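Local coordinates for protein p1 (Rice yellow mottle virus, PDB 6TY2) that suppresses RNA silencing for the virus and takes part in its spread, the fragment here being its C-terminal zinc-binding part, at residues N19-A22 against L23-R27; D37-I41 against P42-G46. All coordinates share one frame; numbering follows the deposited sequence.

In the fold
From the N terminus the chain runs up helix 3-24, which carries the zinc ligand His-8 near its start, and contact 1 ends that helix, closing only the local turn of 19-27. The chain then comes back past the helix end, where Leu-31 N bonds to Asn-19 OD1. Contact 2 follows in series, a short turn of 3-10 geometry around 41-45, within 37-46, whose Cys-39 and His-44 both bind the zinc. His-8 and, after the turn, Cys-48 complete the site; through His-8 the metal ties the turn to the helix. The two contacts neither nest nor cross: their centres are 26 Å apart, on opposite sides of the chain's centre, with nearest atoms about 11 Å apart.

Contact 1 (N19-A22 against L23-R27)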
loop_
_atom_site.group_PDB
_atom_site.type_symbol
_atom_site.label_atom_id
_atom_site.label_comp_id
_atom_site.label_asym_id
_atom_site.label_seq_id
_atom_site.Cartn_x
_atom_site.Cartn_y
_atom_site.Cartn_z
ATOM N N ASN A 19 6.513 13.542 -4.334
ATOM C CA ASN A 19 5.698 14.754 -4.339
ATOM C C ASN A 19 6.257 15.805 -5.291
ATOM O O ASN A 19 5.507 16.431 -6.038
ATOM C CB ASN A 19 5.577 15.348 -2.932
ATOM C CG ASN A 19 4.412 14.756 -2.145
ATOM O OD1 ASN A 19 3.476 14.200 -2.725
ATOM N ND2 ASN A 19 4.463 14.882 -0.821
ATOM N N ALA A 20 7.577 15.972 -5.274
ATOM C CA ALA A 20 8.250 16.978 -6.099
ATOM C C ALA A 20 8.215 16.601 -7.565
ATOM O O ALA A 20 8.048 17.456 -8.419
ATOM C CB ALA A 20 9.694 17.170 -5.640
ATOM N N ARG A 21 8.367 15.318 -7.853
ATOM C CA ARG A 21 8.240 14.855 -9.224
ATOM C C ARG A 21 6.850 15.184 -9.721
ATOM O O ARG A 21 6.683 15.765 -10.800
ATOM C CB ARG A 21 8.507 13.354 -9.330
ATOM C CG ARG A 21 8.512 12.820 -10.767
ATOM C CD ARG A 21 8.657 11.293 -10.816
ATOM N NE ARG A 21 9.683 10.824 -9.891
ATOM C CZ ARG A 21 10.964 10.673 -10.212
ATOM N NH1 ARG A 21 11.377 10.938 -11.451
ATOM N NH2 ARG A 21 11.829 10.254 -9.297
ATOM N N ALA A 22 5.851 14.835 -8.914
ATOM C CA ALA A 22 4.459 15.092 -9.243
ATOM C C ALA A 22 4.187 16.573 -9.515
ATOM O O ALA A 22 3.537 16.915 -10.502
ATOM C CB ALA A 22 3.541 14.584 -8.110
ATOM N N LEU A 23 4.646 17.447 -8.624
ATOM C CA LEU A 23 4.461 18.877 -8.829
ATOM C C LEU A 23 5.087 19.298 -10.144
ATOM O O LEU A 23 4.476 20.023 -10.927
ATOM C CB LEU A 23 5.062 19.683 -7.684
ATOM C CG LEU A 23 4.333 19.643 -6.345
ATOM C CD1 LEU A 23 5.062 20.532 -5.351
ATOM C CD2 LEU A 23 2.878 20.069 -6.480
ATOM N N SER A 24 6.295 18.806 -10.393
ATOM C CA SER A 24 7.036 19.141 -11.604
ATOM C C SER A 24 6.281 18.801 -12.873
ATOM O O SER A 24 6.402 19.500 -13.886
ATOM C CB SER A 24 8.369 18.417 -11.615
ATOM O OG SER A 24 9.317 19.188 -10.918
ATOM N N GLU A 25 5.507 17.726 -12.812
ATOM C CA GLU A 25 4.703 17.290 -13.945
ATOM C C GLU A 25 3.286 17.845 -13.862
ATOM O O GLU A 25 2.409 17.399 -14.586
ATOM C CB GLU A 25 4.666 15.756 -14.023
ATOM C CG GLU A 25 6.033 15.112 -14.243
ATOM C CD GLU A 25 6.059 13.626 -13.896
ATOM O OE1 GLU A 25 6.018 13.289 -12.694
ATOM O OE2 GLU A 25 6.133 12.792 -14.825
ATOM N N GLY A 26 3.060 18.812 -12.975
ATOM C CA GLY A 26 1.765 19.470 -12.913
ATOM C C GLY A 26 0.666 18.692 -12.208
ATOM O O GLY A 26 -0.520 18.944 -12.428
ATOM N N ARG A 27 1.045 17.755 -11.344
ATOM C CA ARG A 27 0.050 17.060 -10.537
ATOM C C ARG A 27 0.225 17.414 -9.062
ATOM O O ARG A 27 1.339 17.686 -8.611
ATOM C CB ARG A 27 0.146 15.553 -10.769
ATOM C CG ARG A 27 -0.108 15.182 -12.217
ATOM C CD ARG A 27 -0.125 13.686 -12.449
ATOM N NE ARG A 27 1.166 13.063 -12.195
ATOM C CZ ARG A 27 2.136 12.961 -13.096
ATOM N NH1 ARG A 27 1.970 13.451 -14.321
ATOM N NH2 ARG A 27 3.277 12.372 -12.768
#
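A Schellman motif ends helix 3-24, and its diagnostic bond runs from Arg-27 N back to Ala-22 O at 2.8 Å. The inner bond, Gly-26 N to Leu-23 O, is also 2.8 Å. Before the motif the helix is regular: Leu-23 N bonds to Asn-19 O, and Ser-24 N to Ala-20 O. Ser-24 OG adds a weak bond to that same Ala-20 oxygen, which therefore receives both the amide and the hydroxyl of one residue. Glu-25 N still reaches Arg-21 O at 3.0 Å, although Glu-25 is the first residue to leave helical backbone angles. The C-prime residue is Gly-26, whose phi of 78° is positive, and it turns the amide of Arg-27 back to the helix end. Beside these backbone bonds, the side chains of Arg-21 and Glu-25 lie alongside each other and point the same way. Contact is through the aliphatic part of the arginine, Arg-21 CG lying 3.2 Å from Glu-25 OE1. The guanidinium does not pair with that carboxylate: Arg-21 NE stays 5.2 Å from Glu-25 OE1, and the two planes stand 77° apart. Instead Glu-25 OE1 forms a salt bridge with Arg-27 NH2 at 2.9 Å, the Arg-27 chain being bent at chi3 (-65°), and this charge pair straddles the glycine. On another side of the helix, Leu-23 CG packs against the backbone oxygen Asn-19 O, and the side chains of Leu-23 and Asn-19 both touch Ala-29 in the returning loop.

Contact 2 (D37-I41 against P42-G46); sequences DACDI and PEHSG. With ZN (zinc ion), chain C.
With chi1 of 168°, Cys-39 turns SG opposite its own amide nitrogen and toward the metal, while His-44 has CG anti to its carbonyl carbon (chi1 -73°); these two rotations bring SG and ND1 to one zinc ion. The result is half of a Cys2His2 zinc site within a single short stretch of chain, consistent with the zinc-finger character of the protein. Cys-39 SG binds the metal at 2.3 Å and His-44 ND1 at 2.2 Å, and His-8 and Cys-48 supply the other two ligands. The thiolate has a second interaction, since Ile-41 N donates to Cys-39 SG at 3.5 Å and a nearly straight 166°, a bond that would be expected to temper the charge on sulfur. The histidine comes from the 3-10 segment 42-44, whose turn is closed by His-44 N bonding to Ile-41 O at 2.8 Å, the donor standing well above the carbonyl plane. Ile-41 thus serves both ligands through its backbone, and its side chain packs on the imidazole as well. Ile-41 CB sits over one face of the His-44 ring in a CH-pi contact, 4.1 Å from the centroid and offset toward the rim. At the other ring nitrogen, His-44 NE2 is hydrogen-bonded to Glu-7 OE2 on helix 3-24, so both ring nitrogens are engaged and the ring's rotation is fixed. The turn also packs on the second subunit, Pro-42 on Ser-30 and Ser-45 on Pro-28 of that chain. At the far end of the isoleucine, Ile-41 CD1 reaches His-44 CE1 at 3.6 Å.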
loop_
_atom_site.group_PDB
_atom_site.type_symbol
_atom_site.label_atom_id
_atom_site.label_comp_id
_atom_site.label_asym_id
_atom_site.label_seq_id
_atom_site.Cartn_x
_atom_site.Cartn_y
_atom_site.Cartn_z
ATOM N N ASP A 37 2.408 8.538 14.928
ATOM C CA ASP A 37 0.984 8.730 15.170
ATOM C C ASP A 37 0.104 8.620 13.915
ATOM O O ASP A 37 -1.117 8.730 14.005
ATOM C CB ASP A 37 0.776 10.072 15.864
ATOM C CG ASP A 37 1.556 10.166 17.168
ATOM O OD1 ASP A 37 1.436 9.252 18.029
ATOM O OD2 ASP A 37 2.313 11.143 17.310
ATOM N N ALA A 38 0.725 8.384 12.762
ATOM C CA ALA A 38 -0.005 8.018 11.552
ATOM C C ALA A 38 0.992 7.436 10.570
ATOM O O ALA A 38 1.759 8.163 9.949
ATOM C CB ALA A 38 -0.740 9.221 10.947
ATOM N N CYS A 39 0.962 6.115 10.434
ATOM C CA CYS A 39 1.987 5.370 9.710
ATOM C C CYS A 39 1.379 4.274 8.827
ATOM O O CYS A 39 0.427 3.617 9.235
ATOM C CB CYS A 39 2.954 4.779 10.732
ATOM S SG CYS A 39 4.097 3.578 10.155
ATOM N N ASP A 40 1.901 4.068 7.624
ATOM C CA ASP A 40 1.273 3.081 6.747
ATOM C C ASP A 40 2.177 1.880 6.487
ATOM O O ASP A 40 2.003 1.168 5.509
ATOM C CB ASP A 40 0.827 3.720 5.422
ATOM C CG ASP A 40 1.971 4.345 4.634
ATOM O OD1 ASP A 40 3.119 4.289 5.100
ATOM O OD2 ASP A 40 1.724 4.895 3.531
ATOM N N ILE A 41 3.130 1.650 7.378
ATOM C CA ILE A 41 3.994 0.470 7.295
ATOM C C ILE A 41 3.426 -0.639 8.176
ATOM O O ILE A 41 3.482 -0.549 9.391
ATOM C CB ILE A 41 5.425 0.797 7.728
ATOM C CG1 ILE A 41 5.932 2.040 6.994
ATOM C CG2 ILE A 41 6.344 -0.396 7.501
ATOM C CD1 ILE A 41 7.313 2.483 7.449
ATOM N N PRO A 42 2.845 -1.680 7.565
ATOM C CA PRO A 42 2.133 -2.707 8.335
ATOM C C PRO A 42 2.982 -3.333 9.423
ATOM O O PRO A 42 2.469 -3.631 10.498
ATOM C CB PRO A 42 1.764 -3.746 7.274
ATOM C CG PRO A 42 1.718 -2.969 6.004
ATOM C CD PRO A 42 2.826 -1.963 6.124
ATOM N N GLU A 43 4.267 -3.502 9.145
ATOM C CA GLU A 43 5.195 -4.120 10.078
ATOM C C GLU A 43 5.287 -3.309 11.368
ATOM O O GLU A 43 5.561 -3.850 12.435
ATOM C CB GLU A 43 6.584 -4.265 9.432
ATOM C CG GLU A 43 6.657 -5.233 8.239
ATOM C CD GLU A 43 6.055 -4.665 6.952
ATOM O OE1 GLU A 43 5.816 -3.445 6.871
ATOM O OE2 GLU A 43 5.822 -5.444 6.008
ATOM N N HIS A 44 5.038 -2.008 11.268
ATOM C CA HIS A 44 5.071 -1.128 12.430
ATOM C C HIS A 44 3.805 -1.183 13.291
ATOM O O HIS A 44 3.773 -0.600 14.369
ATOM C CB HIS A 44 5.285 0.320 12.000
ATOM C CG HIS A 44 6.669 0.623 11.522
ATOM N ND1 HIS A 44 7.081 1.899 11.224
ATOM C CD2 HIS A 44 7.738 -0.179 11.313
ATOM C CE1 HIS A 44 8.345 1.873 10.838
ATOM N NE2 HIS A 44 8.768 0.623 10.883
ATOM N N SER A 45 2.766 -1.857 12.805
ATOM C CA SER A 45 1.453 -1.785 13.425
ATOM C C SER A 45 1.517 -2.132 14.899
ATOM O O SER A 45 2.132 -3.118 15.279
ATOM C CB SER A 45 0.473 -2.716 12.711
ATOM O OG SER A 45 -0.862 -2.312 12.947
ATOM N N GLY A 46 0.887 -1.301 15.720
ATOM C CA GLY A 46 0.946 -1.445 17.163
ATOM C C GLY A 46 1.868 -0.423 17.784
ATOM O O GLY A 46 1.460 0.407 18.606
HETATM ZN ZN ZN C . 5.711 3.528 11.796
#